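Local atomic coordinates of penicillin binding protein 2X (Streptococcus thermophilus, PDB entry 5U47), a protein that probably acts as a transpeptidase that cross-links glycan strands of septal cell-wall peptidoglycan and is inactivated by beta-lactams acylating an essential serine. Residues A[235-240]-A[545-550]; A[311-316]-A[470-475]; A[485-490]-A[554-559]. The protein carries 1 engineered substitution. One frame throughout, in Å; residues are numbered along the deposited sequence.

Interaction 1: A[235-240]-A[545-550]; sequences DTFMEQ and VTVQEP
Phe237 reaches from the helix onto two valines of the strand, Val545 and Val547, and this small buried patch is the dense part of the contact. Its CE2 atom comes within 3.8 Å of Val547 CB, while the neighbouring CZ lies 3.9 Å from Val547 CG1. On the other side Phe237 CE2 is 4.0 Å from Val545 CG1, so one corner of the ring rests against both valines, meeting each obliquely. The backbone carbonyl between them faces the edge of the ring near its plane, with Thr546 O at a longer 4.4 Å from Phe237 CE2. With CG anti to the backbone N (chi1 180°), the phenyl group extends out from the helix to bridge axes 10.7 Å apart. Val545 and Val547 present their side chains on the same face of the strand because residues alternate; Thr546 points the other way, and its hydroxyl bonds to that of Ser247.

The helix is part of 224-241 and the strand is part of 541-548, the central strand of the five-stranded antiparallel sheet of the transpeptidase domain. Packing of an N-terminal and a C-terminal helix on one face of such a sheet is characteristic of the penicillin-binding and beta-lactamase fold. Helix and strand run in roughly the same direction, 33° apart, and helix 558-572 contributes Val561, which touches both Phe237 and Val545.

Away from the ring the contact quickly becomes loose. Met238 brings its side-chain end no closer than 4.9 Å to the strand and packs on Ala246 instead. Where the strand ends, the partly exposed Gln548 and Glu549 turn to one another, Gln548 NE2 donating to Glu549 OE2 at 3.0 Å, and Glu549 also forms a salt bridge with Lys520.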
loop_
_atom_site.group_PDB
_atom_site.type_symbol
_atom_site.label_atom_id
_atom_site.label_comp_id
_atom_site.label_asym_id
_atom_site.label_seq_id
_atom_site.Cartn_x
_atom_site.Cartn_y
_atom_site.Cartn_z
ATOM N N ASP A 235 14.268 12.785 2.276
ATOM C CA ASP A 235 15.648 12.713 2.787
ATOM C C ASP A 235 16.019 14.020 3.455
ATOM O O ASP A 235 16.626 14.012 4.524
ATOM C CB ASP A 235 16.676 12.437 1.687
ATOM C CG ASP A 235 16.616 11.025 1.158
ATOM O OD1 ASP A 235 16.030 10.116 1.807
ATOM O OD2 ASP A 235 17.175 10.827 0.074
ATOM N N THR A 236 15.660 15.139 2.829
ATOM C CA THR A 236 15.970 16.447 3.430
ATOM C C THR A 236 15.231 16.634 4.759
ATOM O O THR A 236 15.783 17.195 5.724
ATOM C CB THR A 236 15.617 17.598 2.491
ATOM O OG1 THR A 236 16.254 17.371 1.233
ATOM C CG2 THR A 236 16.095 18.964 3.068
ATOM N N PHE A 237 13.986 16.165 4.803
ATOM C CA PHE A 237 13.145 16.283 5.987
ATOM C C PHE A 237 13.770 15.483 7.143
ATOM O O PHE A 237 13.800 15.953 8.286
ATOM C CB PHE A 237 11.724 15.825 5.629
ATOM C CG PHE A 237 10.724 15.879 6.762
ATOM C CD1 PHE A 237 10.243 17.091 7.237
ATOM C CD2 PHE A 237 10.176 14.704 7.272
ATOM C CE1 PHE A 237 9.286 17.133 8.247
ATOM C CE2 PHE A 237 9.219 14.747 8.279
ATOM C CZ PHE A 237 8.772 15.965 8.763
ATOM N N MET A 238 14.293 14.295 6.841
ATOM C CA MET A 238 14.959 13.475 7.860
ATOM C C MET A 238 16.254 14.117 8.345
ATOM O O MET A 238 16.589 13.997 9.514
ATOM C CB MET A 238 15.270 12.076 7.339
ATOM C CG MET A 238 14.050 11.258 6.991
ATOM S SD MET A 238 12.780 11.314 8.267
ATOM C CE MET A 238 13.683 10.557 9.621
ATOM N N GLU A 239 16.990 14.763 7.444
ATOM C CA GLU A 239 18.214 15.463 7.843
ATOM C C GLU A 239 17.861 16.578 8.824
ATOM O O GLU A 239 18.539 16.766 9.815
ATOM C CB GLU A 239 18.942 16.032 6.636
ATOM C CG GLU A 239 19.504 14.955 5.731
ATOM C CD GLU A 239 20.016 15.478 4.396
ATOM O OE1 GLU A 239 19.938 16.713 4.137
ATOM O OE2 GLU A 239 20.492 14.633 3.605
ATOM N N GLN A 240 16.775 17.288 8.560
ATOM C CA GLN A 240 16.334 18.382 9.441
ATOM C C GLN A 240 15.796 17.937 10.799
ATOM O O GLN A 240 16.063 18.575 11.814
ATOM C CB GLN A 240 15.211 19.164 8.784
ATOM C CG GLN A 240 15.588 20.074 7.637
ATOM C CD GLN A 240 14.361 20.837 7.170
ATOM O OE1 GLN A 240 13.346 20.234 6.826
ATOM N NE2 GLN A 240 14.436 22.160 7.182
ATOM N N VAL A 545 1.854 13.408 6.351
ATOM C CA VAL A 545 3.247 13.244 6.751
ATOM C C VAL A 545 3.340 13.036 8.241
ATOM O O VAL A 545 2.614 13.699 8.992
ATOM C CB VAL A 545 4.065 14.494 6.356
ATOM C CG1 VAL A 545 5.526 14.356 6.766
ATOM C CG2 VAL A 545 3.956 14.732 4.866
ATOM N N THR A 546 4.218 12.121 8.667
ATOM C CA THR A 546 4.455 11.851 10.075
ATOM C C THR A 546 5.961 11.703 10.321
ATOM O O THR A 546 6.699 11.322 9.433
ATOM C CB THR A 546 3.781 10.541 10.570
ATOM O OG1 THR A 546 4.520 9.393 10.113
ATOM C CG2 THR A 546 2.305 10.436 10.107
ATOM N N VAL A 547 6.389 12.049 11.527
ATOM C CA VAL A 547 7.753 11.873 11.988
ATOM C C VAL A 547 7.666 11.586 13.492
ATOM O O VAL A 547 6.991 12.317 14.243
ATOM C CB VAL A 547 8.676 13.089 11.689
ATOM C CG1 VAL A 547 8.153 14.361 12.316
ATOM C CG2 VAL A 547 10.099 12.809 12.165
ATOM N N GLN A 548 8.312 10.502 13.918
ATOM C CA GLN A 548 8.315 10.103 15.302
ATOM C C GLN A 548 9.631 10.494 15.974
ATOM O O GLN A 548 10.722 10.245 15.444
ATOM C CB GLN A 548 8.067 8.594 15.442
ATOM C CG GLN A 548 7.976 8.125 16.892
ATOM C CD GLN A 548 7.574 6.670 17.063
ATOM O OE1 GLN A 548 7.105 6.035 16.140
ATOM N NE2 GLN A 548 7.768 6.140 18.271
ATOM N N GLU A 549 9.491 11.109 17.149
ATOM C CA GLU A 549 10.601 11.520 18.003
ATOM C C GLU A 549 11.724 12.264 17.284
ATOM O O GLU A 549 12.872 11.826 17.283
ATOM C CB GLU A 549 11.136 10.312 18.767
ATOM C CG GLU A 549 10.091 9.678 19.670
ATOM C CD GLU A 549 10.523 8.341 20.245
ATOM O OE1 GLU A 549 11.653 8.247 20.751
ATOM O OE2 GLU A 549 9.713 7.384 20.210
ATOM N N PRO A 550 11.388 13.402 16.662
ATOM C CA PRO A 550 12.404 14.216 16.029
ATOM C C PRO A 550 13.353 14.814 17.083
ATOM O O PRO A 550 12.877 15.344 18.086
ATOM C CB PRO A 550 11.593 15.324 15.361
ATOM C CG PRO A 550 10.357 15.441 16.184
ATOM C CD PRO A 550 10.054 14.036 16.611
#

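Interaction 2: A[311-316]-A[470-475]; sequences FNPNAT and RNYMIS. With ACT (acetate ion), chain D.
Tyr472 alone carries the helix side of this contact, meeting Phe311 and Pro313 of the loop that follows helix 297-308. Two residues before it, Arg470 is buried on another side of helix 463-478, where its guanidinium group is gripped by three backbone carbonyls, those of Ile426, Ser536 and Glu537.

Tyr472 has CG anti to its own carbonyl carbon (chi1 -68°), and its ring extends from the helix until the phenol end faces both loop side chains. The ring of Phe311 turns its edge to the face of Tyr472 in an offset edge-to-face pair, with centroids 5.2 Å apart and planes at 61°. Phe311 CZ stands 4.2 Å above the tyrosine plane but is displaced to the rim, and Phe311 CE2 comes to 3.5 Å from Tyr472 CZ. The phenol oxygen lies close to the plane of the phenylalanine ring, at its edge. It also touches the pyrrolidine, with Tyr472 OH 3.4 Å from Pro313 CB. Pro313 is the middle residue of an Asx turn, in which Asn312 OD1 accepts from the backbone N of Asn314.

The contact joins helix 463-478 to the loop that follows helix 297-308, in the helical part of the transpeptidase domain. Leu302 of the latter helix touches both Phe311 and Tyr472, so the aromatic pair closes over its flank near the surface.

Further along, Met473 leaves the loop behind and packs among Val299, Phe351 and Lys505. The backbone N of Ile474 bonds to Asn471 O at 3.1 Å and only weakly to Arg470 O. At Ser475 the hydroxyl donates to the O atom of an acetate ion at 2.7 Å, a group probably taken from the crystallisation liquor; Thr478 bonds to it too.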
loop_
_atom_site.group_PDB
_atom_site.type_symbol
_atom_site.label_atom_id
_atom_site.label_comp_id
_atom_site.label_asym_id
_atom_site.label_seq_id
_atom_site.Cartn_x
_atom_site.Cartn_y
_atom_site.Cartn_z
ATOM N N PHE A 311 -22.087 22.494 16.636
ATOM C CA PHE A 311 -20.918 23.339 16.478
ATOM C C PHE A 311 -21.338 24.781 16.210
ATOM O O PHE A 311 -21.922 25.088 15.175
ATOM C CB PHE A 311 -20.024 22.848 15.343
ATOM C CG PHE A 311 -18.774 23.658 15.178
ATOM C CD1 PHE A 311 -17.663 23.407 15.967
ATOM C CD2 PHE A 311 -18.712 24.683 14.250
ATOM C CE1 PHE A 311 -16.507 24.158 15.826
ATOM C CE2 PHE A 311 -17.560 25.432 14.105
ATOM C CZ PHE A 311 -16.459 25.175 14.896
ATOM N N ASN A 312 -21.065 25.649 17.177
ATOM C CA ASN A 312 -21.289 27.068 17.020
ATOM C C ASN A 312 -19.868 27.614 16.941
ATOM O O ASN A 312 -19.163 27.622 17.952
ATOM C CB ASN A 312 -22.052 27.636 18.204
ATOM C CG ASN A 312 -22.406 29.097 18.017
ATOM O OD1 ASN A 312 -21.748 29.828 17.266
ATOM N ND2 ASN A 312 -23.453 29.534 18.703
ATOM N N PRO A 313 -19.424 28.054 15.735
ATOM C CA PRO A 313 -18.025 28.510 15.594
ATOM C C PRO A 313 -17.640 29.671 16.505
ATOM O O PRO A 313 -16.490 29.737 16.953
ATOM C CB PRO A 313 -17.939 28.961 14.120
ATOM C CG PRO A 313 -19.346 29.267 13.730
ATOM C CD PRO A 313 -20.204 28.308 14.505
ATOM N N ASN A 314 -18.613 30.544 16.774
ATOM C CA ASN A 314 -18.424 31.768 17.542
ATOM C C ASN A 314 -18.499 31.622 19.054
ATOM O O ASN A 314 -17.965 32.472 19.770
ATOM C CB ASN A 314 -19.481 32.777 17.096
ATOM C CG ASN A 314 -19.495 32.961 15.592
ATOM O OD1 ASN A 314 -18.470 32.793 14.935
ATOM N ND2 ASN A 314 -20.659 33.293 15.039
ATOM N N ALA A 315 -19.175 30.582 19.547
ATOM C CA ALA A 315 -19.275 30.371 20.993
ATOM C C ALA A 315 -17.868 30.298 21.559
ATOM O O ALA A 315 -16.945 29.803 20.891
ATOM C CB ALA A 315 -20.048 29.102 21.309
ATOM N N THR A 316 -17.681 30.804 22.771
ATOM C CA THR A 316 -16.356 30.818 23.355
ATOM C C THR A 316 -16.233 29.937 24.573
ATOM O O THR A 316 -17.222 29.466 25.119
ATOM C CB THR A 316 -15.921 32.254 23.696
ATOM O OG1 THR A 316 -16.810 32.808 24.668
ATOM C CG2 THR A 316 -15.919 33.121 22.432
ATOM N N ARG A 470 -13.186 21.762 5.840
ATOM C CA ARG A 470 -12.044 22.174 5.006
ATOM C C ARG A 470 -11.785 23.673 5.102
ATOM O O ARG A 470 -10.635 24.099 5.158
ATOM C CB ARG A 470 -12.221 21.769 3.544
ATOM C CG ARG A 470 -12.121 20.259 3.284
ATOM C CD ARG A 470 -11.936 19.941 1.801
ATOM N NE ARG A 470 -12.923 20.613 0.950
ATOM C CZ ARG A 470 -14.179 20.206 0.743
ATOM N NH1 ARG A 470 -14.673 19.110 1.329
ATOM N NH2 ARG A 470 -14.971 20.919 -0.047
ATOM N N ASN A 471 -12.849 24.465 5.137
ATOM C CA ASN A 471 -12.696 25.909 5.272
ATOM C C ASN A 471 -12.105 26.277 6.651
ATOM O O ASN A 471 -11.198 27.099 6.723
ATOM C CB ASN A 471 -14.001 26.643 5.014
ATOM C CG ASN A 471 -13.834 28.148 5.123
ATOM O OD1 ASN A 471 -12.982 28.733 4.452
ATOM N ND2 ASN A 471 -14.618 28.775 5.987
ATOM N N TYR A 472 -12.582 25.659 7.730
ATOM C CA TYR A 472 -12.000 25.933 9.060
ATOM C C TYR A 472 -10.518 25.558 9.084
ATOM O O TYR A 472 -9.714 26.227 9.729
ATOM C CB TYR A 472 -12.752 25.211 10.195
ATOM C CG TYR A 472 -14.152 25.736 10.438
ATOM C CD1 TYR A 472 -14.359 27.060 10.798
ATOM C CD2 TYR A 472 -15.263 24.904 10.361
ATOM C CE1 TYR A 472 -15.638 27.557 11.034
ATOM C CE2 TYR A 472 -16.537 25.391 10.589
ATOM C CZ TYR A 472 -16.714 26.716 10.928
ATOM O OH TYR A 472 -17.975 27.198 11.162
ATOM N N MET A 473 -10.163 24.507 8.353
ATOM C CA MET A 473 -8.760 24.054 8.259
ATOM C C MET A 473 -7.820 25.030 7.530
ATOM O O MET A 473 -6.598 24.923 7.669
ATOM C CB MET A 473 -8.691 22.659 7.621
ATOM C CG MET A 473 -9.152 21.542 8.540
ATOM S SD MET A 473 -9.367 19.953 7.700
ATOM C CE MET A 473 -7.669 19.460 7.441
ATOM N N ILE A 474 -8.358 25.964 6.747
ATOM C CA ILE A 474 -7.514 26.982 6.104
ATOM C C ILE A 474 -6.874 27.856 7.194
ATOM O O ILE A 474 -5.676 28.197 7.130
ATOM C CB ILE A 474 -8.315 27.878 5.126
ATOM C CG1 ILE A 474 -8.779 27.075 3.897
ATOM C CG2 ILE A 474 -7.494 29.093 4.689
ATOM C CD1 ILE A 474 -9.721 27.832 2.986
ATOM N N SER A 475 -7.675 28.204 8.199
ATOM C CA SER A 475 -7.211 29.068 9.293
ATOM C C SER A 475 -6.094 28.472 10.125
ATOM O O SER A 475 -5.311 29.207 10.717
ATOM C CB SER A 475 -8.373 29.515 10.189
ATOM O OG SER A 475 -9.291 30.279 9.437
HETATM C C ACT D . -7.704 33.784 9.382
HETATM O O ACT D . -8.482 32.812 9.441
HETATM O OXT ACT D . -6.859 33.894 8.465
HETATM C CH3 ACT D . -7.800 34.855 10.435
#

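Interaction 3: A[485-490]-A[554-559]; sequences LYNKSE and NNNFFA
Two crossings of side chains, each at about a right angle, make this contact: Leu485 against Asn555, and Asn487 against Asn556. In the first, the methyl CD2 of Leu485 abuts the stem of the asparagine, 4.0 Å from Asn555 CB and almost as near to its amide carbon. The same methyl reaches the edge of the Phe558 ring, near its plane, with Leu485 CD2 4.4 Å from Phe558 CD2. Asn555 itself is held by Trp553, whose indole NH bonds to its OD1, and more weakly by the carbonyl of Thr484.

The second crossing brings the carboxamides of Asn487 and Asn556 together with their planes 29° apart. Asn487 ND2 stands 3.6 Å from Asn556 OD1 and 3.7 Å from Asn556 ND2, so the groups lie against one another rather than meeting as donor and acceptor. Asn487 has CG anti to the backbone N (chi1 -175°), which carries its amide out to Asn556 while OD1 faces the turn that follows. There OD1 receives weak bonds from the backbone N atoms of Ser489 and Glu490.

A comparable use of a side-chain carbonyl opens the other segment. Asn554 OD1 accepts from Asn556 N at 2.9 Å, an Asx turn that leads into helix 558-572, the last long helix of the transpeptidase domain. The hairpin of strands 486-487 and 492-493 is thus laid beside the start of that helix, and Ile494 touches Asn487, Asn555 and Asn556.

Although asparagines dominate the interface, no hydrogen bond joins the two segments: Asn487 OD1, Asn554 OD1 and the Asn555 amide are engaged by local turns and neighbours. Cohesion across the contact therefore rests on van der Waals packing, apolar round the buried Leu485 and polar, but without a bond between the two amides, at the outer pair.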
loop_
_atom_site.group_PDB
_atom_site.type_symbol
_atom_site.label_atom_id
_atom_site.label_comp_id
_atom_site.label_asym_id
_atom_site.label_seq_id
_atom_site.Cartn_x
_atom_site.Cartn_y
_atom_site.Cartn_z
ATOM N N LEU A 485 -0.099 26.369 12.219
ATOM C CA LEU A 485 0.700 26.213 11.010
ATOM C C LEU A 485 0.927 27.524 10.257
ATOM O O LEU A 485 1.170 27.515 9.045
ATOM C CB LEU A 485 0.116 25.110 10.105
ATOM C CG LEU A 485 0.218 23.692 10.680
ATOM C CD1 LEU A 485 -0.412 22.685 9.737
ATOM C CD2 LEU A 485 1.665 23.302 10.966
ATOM N N TYR A 486 0.878 28.645 10.988
ATOM C CA TYR A 486 1.197 29.971 10.438
ATOM C C TYR A 486 2.643 30.258 10.831
ATOM O O TYR A 486 3.040 29.987 11.963
ATOM C CB TYR A 486 0.278 31.039 11.016
ATOM C CG TYR A 486 0.497 32.435 10.469
ATOM C CD1 TYR A 486 -0.087 32.843 9.267
ATOM C CD2 TYR A 486 1.256 33.365 11.170
ATOM C CE1 TYR A 486 0.095 34.135 8.775
ATOM C CE2 TYR A 486 1.441 34.654 10.686
ATOM C CZ TYR A 486 0.857 35.032 9.491
ATOM O OH TYR A 486 1.036 36.315 9.014
ATOM N N ASN A 487 3.440 30.776 9.900
ATOM C CA ASN A 487 4.843 31.063 10.189
ATOM C C ASN A 487 4.965 32.532 10.586
ATOM O O ASN A 487 5.058 33.413 9.732
ATOM C CB ASN A 487 5.732 30.743 8.991
ATOM C CG ASN A 487 7.218 30.923 9.294
ATOM O OD1 ASN A 487 7.593 31.552 10.278
ATOM N ND2 ASN A 487 8.061 30.376 8.434
ATOM N N LYS A 488 4.971 32.780 11.885
ATOM C CA LYS A 488 5.026 34.161 12.394
ATOM C C LYS A 488 6.276 34.918 11.967
ATOM O O LYS A 488 6.209 36.115 11.740
ATOM C CB LYS A 488 4.846 34.182 13.915
ATOM C CG LYS A 488 3.504 33.588 14.309
ATOM C CD LYS A 488 3.164 33.692 15.783
ATOM C CE LYS A 488 1.854 32.954 16.000
ATOM N NZ LYS A 488 1.272 33.069 17.360
ATOM N N SER A 489 7.393 34.204 11.829
ATOM C CA SER A 489 8.658 34.799 11.387
ATOM C C SER A 489 8.622 35.299 9.945
ATOM O O SER A 489 9.364 36.214 9.615
ATOM C CB SER A 489 9.819 33.807 11.535
ATOM O OG SER A 489 10.025 33.461 12.892
ATOM N N GLU A 490 7.791 34.700 9.092
ATOM C CA GLU A 490 7.684 35.127 7.683
ATOM C C GLU A 490 6.379 35.852 7.365
ATOM O O GLU A 490 6.226 36.395 6.268
ATOM C CB GLU A 490 7.857 33.937 6.721
ATOM C CG GLU A 490 9.234 33.286 6.771
ATOM C CD GLU A 490 10.368 34.237 6.395
ATOM O OE1 GLU A 490 10.129 35.250 5.690
ATOM O OE2 GLU A 490 11.519 33.973 6.807
ATOM N N ASN A 554 10.379 21.821 14.600
ATOM C CA ASN A 554 9.748 23.097 14.378
ATOM C C ASN A 554 8.693 22.812 13.310
ATOM O O ASN A 554 8.987 22.127 12.338
ATOM C CB ASN A 554 10.786 24.108 13.883
ATOM C CG ASN A 554 10.220 25.497 13.706
ATOM O OD1 ASN A 554 9.109 25.682 13.199
ATOM N ND2 ASN A 554 11.003 26.489 14.091
ATOM N N ASN A 555 7.480 23.322 13.478
ATOM C CA ASN A 555 6.434 23.085 12.473
ATOM C C ASN A 555 6.831 23.521 11.066
ATOM O O ASN A 555 6.353 22.956 10.094
ATOM C CB ASN A 555 5.095 23.697 12.892
ATOM C CG ASN A 555 4.367 22.853 13.927
ATOM O OD1 ASN A 555 4.582 21.643 14.023
ATOM N ND2 ASN A 555 3.478 23.478 14.682
ATOM N N ASN A 556 7.730 24.498 10.971
ATOM C CA ASN A 556 8.237 24.978 9.693
ATOM C C ASN A 556 8.890 23.872 8.873
ATOM O O ASN A 556 8.990 23.996 7.644
ATOM C CB ASN A 556 9.265 26.100 9.909
ATOM C CG ASN A 556 8.656 27.345 10.542
ATOM O OD1 ASN A 556 7.443 27.529 10.522
ATOM N ND2 ASN A 556 9.502 28.203 11.115
ATOM N N PHE A 557 9.340 22.801 9.531
ATOM C CA PHE A 557 9.969 21.707 8.796
ATOM C C PHE A 557 9.018 21.016 7.839
ATOM O O PHE A 557 9.478 20.427 6.866
ATOM C CB PHE A 557 10.607 20.645 9.700
ATOM C CG PHE A 557 11.772 21.138 10.528
ATOM C CD1 PHE A 557 12.613 22.144 10.080
ATOM C CD2 PHE A 557 12.085 20.500 11.722
ATOM C CE1 PHE A 557 13.692 22.563 10.846
ATOM C CE2 PHE A 557 13.176 20.909 12.487
ATOM C CZ PHE A 557 13.977 21.941 12.049
ATOM N N PHE A 558 7.711 21.080 8.097
ATOM C CA PHE A 558 6.757 20.454 7.180
ATOM C C PHE A 558 6.808 21.067 5.785
ATOM O O PHE A 558 6.476 20.398 4.805
ATOM C CB PHE A 558 5.321 20.504 7.706
ATOM C CG PHE A 558 5.035 19.549 8.822
ATOM C CD1 PHE A 558 5.348 18.202 8.703
ATOM C CD2 PHE A 558 4.373 19.978 9.963
ATOM C CE1 PHE A 558 5.060 17.308 9.724
ATOM C CE2 PHE A 558 4.058 19.084 10.985
ATOM C CZ PHE A 558 4.404 17.748 10.869
ATOM N N ALA A 559 7.229 22.327 5.695
ATOM C CA ALA A 559 7.330 23.005 4.403
ATOM C C ALA A 559 8.355 22.325 3.501
ATOM O O ALA A 559 8.257 22.402 2.288
ATOM C CB ALA A 559 7.685 24.452 4.584
#

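Overall arrangement
Interactions 1 and 3 form one continuous packed region, with centres 15 Å apart. Phe237 CZ lies 4.1 Å from Phe558 CE1, and Val545 CG1 is 4.2 Å from the same atom, so the start of helix 558-572 meets both helix 224-241 and the central strand. Interaction 2 stands apart: its centre is 30 Å from that of interaction 1 and 21 Å from that of interaction 3, with nearest atoms about 11 Å and about 6 Å away. Helix 463-478 nevertheless leads on to the hairpin of interaction 3. Ser295, Lys298, Ser354 and Lys505 fit the active-site motifs of this family; Met473 touches Lys505, while Leu485 lies near the group without contact.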